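Local coordinates for glycogen synthase (Cyanobacterium sp. CLg1, PDB 6GNF), which is a glycogen or starch synthase of the two-domain glycosyltransferase kind, with ADP and a glycan bound between its domains, at residues Ala142-Pro147 and Glu183-Gln188. Sequence-based numbering, arbitrary orientation.
Sequences AALAVP and EYYQSQ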
loop_
_atom_site.group_PDB
_atom_site.type_symbol
_atom_site.label_atom_id
_atom_site.label_comp_id
_atom_site.label_asym_id
_atom_site.label_seq_id
_atom_site.Cartn_x
_atom_site.Cartn_y
_atom_site.Cartn_z
ATOM N N ALA A 142 -18.546 -7.798 -10.194
ATOM C CA ALA A 142 -18.425 -9.207 -9.845
ATOM C C ALA A 142 -18.436 -9.422 -8.336
ATOM O O ALA A 142 -18.953 -10.447 -7.880
ATOM C CB ALA A 142 -17.159 -9.797 -10.450
ATOM N N ALA A 143 -17.849 -8.484 -7.599
ATOM C CA ALA A 143 -17.711 -8.611 -6.149
ATOM C C ALA A 143 -19.053 -8.509 -5.445
ATOM O O ALA A 143 -19.286 -9.152 -4.439
ATOM C CB ALA A 143 -16.767 -7.546 -5.614
ATOM N N LEU A 144 -19.955 -7.704 -5.995
ATOM C CA LEU A 144 -21.255 -7.493 -5.368
ATOM C C LEU A 144 -22.075 -8.777 -5.299
ATOM O O LEU A 144 -22.839 -8.955 -4.341
ATOM C CB LEU A 144 -22.039 -6.402 -6.105
ATOM C CG LEU A 144 -21.618 -4.959 -5.815
ATOM C CD1 LEU A 144 -22.081 -4.029 -6.914
ATOM C CD2 LEU A 144 -22.151 -4.491 -4.473
ATOM N N ALA A 145 -21.888 -9.673 -6.268
ATOM C CA ALA A 145 -22.634 -10.926 -6.300
ATOM C C ALA A 145 -22.115 -11.958 -5.304
ATOM O O ALA A 145 -22.810 -12.919 -4.975
ATOM C CB ALA A 145 -22.633 -11.502 -7.712
ATOM N N VAL A 146 -20.909 -11.757 -4.790
ATOM C CA VAL A 146 -20.253 -12.796 -3.988
ATOM C C VAL A 146 -21.004 -13.115 -2.688
ATOM O O VAL A 146 -21.181 -14.307 -2.380
ATOM C CB VAL A 146 -18.768 -12.471 -3.731
ATOM C CG1 VAL A 146 -18.185 -13.338 -2.622
ATOM C CG2 VAL A 146 -17.974 -12.664 -5.012
ATOM N N PRO A 147 -21.432 -12.081 -1.935
ATOM C CA PRO A 147 -22.213 -12.378 -0.731
ATOM C C PRO A 147 -23.538 -13.105 -0.992
ATOM O O PRO A 147 -24.058 -13.755 -0.083
ATOM C CB PRO A 147 -22.469 -10.998 -0.126
ATOM C CG PRO A 147 -21.313 -10.178 -0.597
ATOM C CD PRO A 147 -21.094 -10.652 -2.011
ATOM N N GLU A 183 -27.276 1.254 -7.880
ATOM C CA GLU A 183 -27.967 1.215 -9.159
ATOM C C GLU A 183 -28.492 -0.167 -9.516
ATOM O O GLU A 183 -29.644 -0.287 -9.901
ATOM C CB GLU A 183 -27.063 1.745 -10.273
ATOM C CG GLU A 183 -27.758 1.928 -11.614
ATOM C CD GLU A 183 -28.966 2.857 -11.557
ATOM O OE1 GLU A 183 -29.050 3.729 -10.653
ATOM O OE2 GLU A 183 -29.837 2.730 -12.435
ATOM N N TYR A 184 -27.664 -1.191 -9.369
ATOM C CA TYR A 184 -28.021 -2.535 -9.804
ATOM C C TYR A 184 -28.739 -3.354 -8.737
ATOM O O TYR A 184 -29.428 -4.292 -9.080
ATOM C CB TYR A 184 -26.764 -3.310 -10.212
ATOM C CG TYR A 184 -26.028 -2.828 -11.450
ATOM C CD1 TYR A 184 -26.385 -1.655 -12.125
ATOM C CD2 TYR A 184 -24.930 -3.547 -11.923
ATOM C CE1 TYR A 184 -25.682 -1.235 -13.248
ATOM C CE2 TYR A 184 -24.227 -3.138 -13.050
ATOM C CZ TYR A 184 -24.596 -1.983 -13.707
ATOM O OH TYR A 184 -23.880 -1.592 -14.814
ATOM N N TYR A 185 -28.560 -3.032 -7.459
ATOM C CA TYR A 185 -29.095 -3.882 -6.379
ATOM C C TYR A 185 -30.155 -3.191 -5.538
ATOM O O TYR A 185 -31.323 -3.585 -5.558
ATOM C CB TYR A 185 -27.957 -4.415 -5.497
ATOM C CG TYR A 185 -27.116 -5.442 -6.217
ATOM C CD1 TYR A 185 -26.065 -5.050 -7.039
ATOM C CD2 TYR A 185 -27.403 -6.796 -6.114
ATOM C CE1 TYR A 185 -25.296 -5.973 -7.713
ATOM C CE2 TYR A 185 -26.642 -7.738 -6.792
ATOM C CZ TYR A 185 -25.588 -7.324 -7.585
ATOM O OH TYR A 185 -24.823 -8.249 -8.245
ATOM N N GLN A 186 -29.767 -2.122 -4.858
ATOM C CA GLN A 186 -30.671 -1.458 -3.924
ATOM C C GLN A 186 -31.894 -0.847 -4.593
ATOM O O GLN A 186 -32.929 -0.703 -3.953
ATOM C CB GLN A 186 -29.927 -0.402 -3.116
ATOM C CG GLN A 186 -28.895 -1.023 -2.194
ATOM C CD GLN A 186 -28.181 0.001 -1.366
ATOM O OE1 GLN A 186 -27.885 1.090 -1.843
ATOM N NE2 GLN A 186 -27.847 -0.365 -0.136
ATOM N N SER A 187 -31.770 -0.497 -5.868
ATOM C CA SER A 187 -32.901 0.001 -6.633
ATOM C C SER A 187 -33.968 -1.080 -6.849
ATOM O O SER A 187 -35.098 -0.742 -7.166
ATOM C CB SER A 187 -32.429 0.528 -7.982
ATOM O OG SER A 187 -31.832 -0.512 -8.732
ATOM N N GLN A 188 -33.609 -2.356 -6.706
ATOM C CA GLN A 188 -34.597 -3.449 -6.772
ATOM C C GLN A 188 -34.843 -4.092 -5.412
ATOM O O GLN A 188 -35.326 -5.210 -5.368
ATOM C CB GLN A 188 -34.164 -4.603 -7.676
ATOM C CG GLN A 188 -33.056 -4.376 -8.669
ATOM C CD GLN A 188 -32.829 -5.625 -9.486
ATOM O OE1 GLN A 188 -33.707 -6.499 -9.545
ATOM N NE2 GLN A 188 -31.682 -5.702 -10.161
#
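Leu144 and Tyr185 both place CG anti to the carbonyl carbon (chi1 -77° and -70°), and their CB atoms point toward each other's segment. Chi2 of Tyr185, at 85°, sets the ring across its CA-CB bond. Leu144 CB lies 3.7 Å from Tyr185 CE1, and Leu144 CD1 is 3.8 Å from that same carbon. Both leucine carbons thus lie beside CE1, approaching the ring obliquely. The ring carries its hydroxyl past Leu144 to the next residue. There Tyr185 OH stands 4.0 Å from Ala145 CB and 3.8 Å from Ala145 N, in van der Waals contact. The backbones stay apart, with 8.7 Å between the CA atoms of Leu144 and Tyr185. On its own segment, Tyr185 O accepts a hydrogen bond from the backbone N of Gln188.

The contact joins the end region of helix 132-144 to that of helix 177-186 in the N-terminal Rossmann-like domain. Leu144 also packs on Leu177, Tyr180 and Leu181, while the rings of Tyr185 and Phe191 meet. Tyr91 of strand 85-96 touches Ala145. The interface is small, 130 Å² in all. Its chemistry is mainly apolar, so the direct contact between the two segments is van der Waals packing, centred on one leucine and one tyrosine ring. Both residues also pack on other neighbours, which probably share in keeping the segments in place.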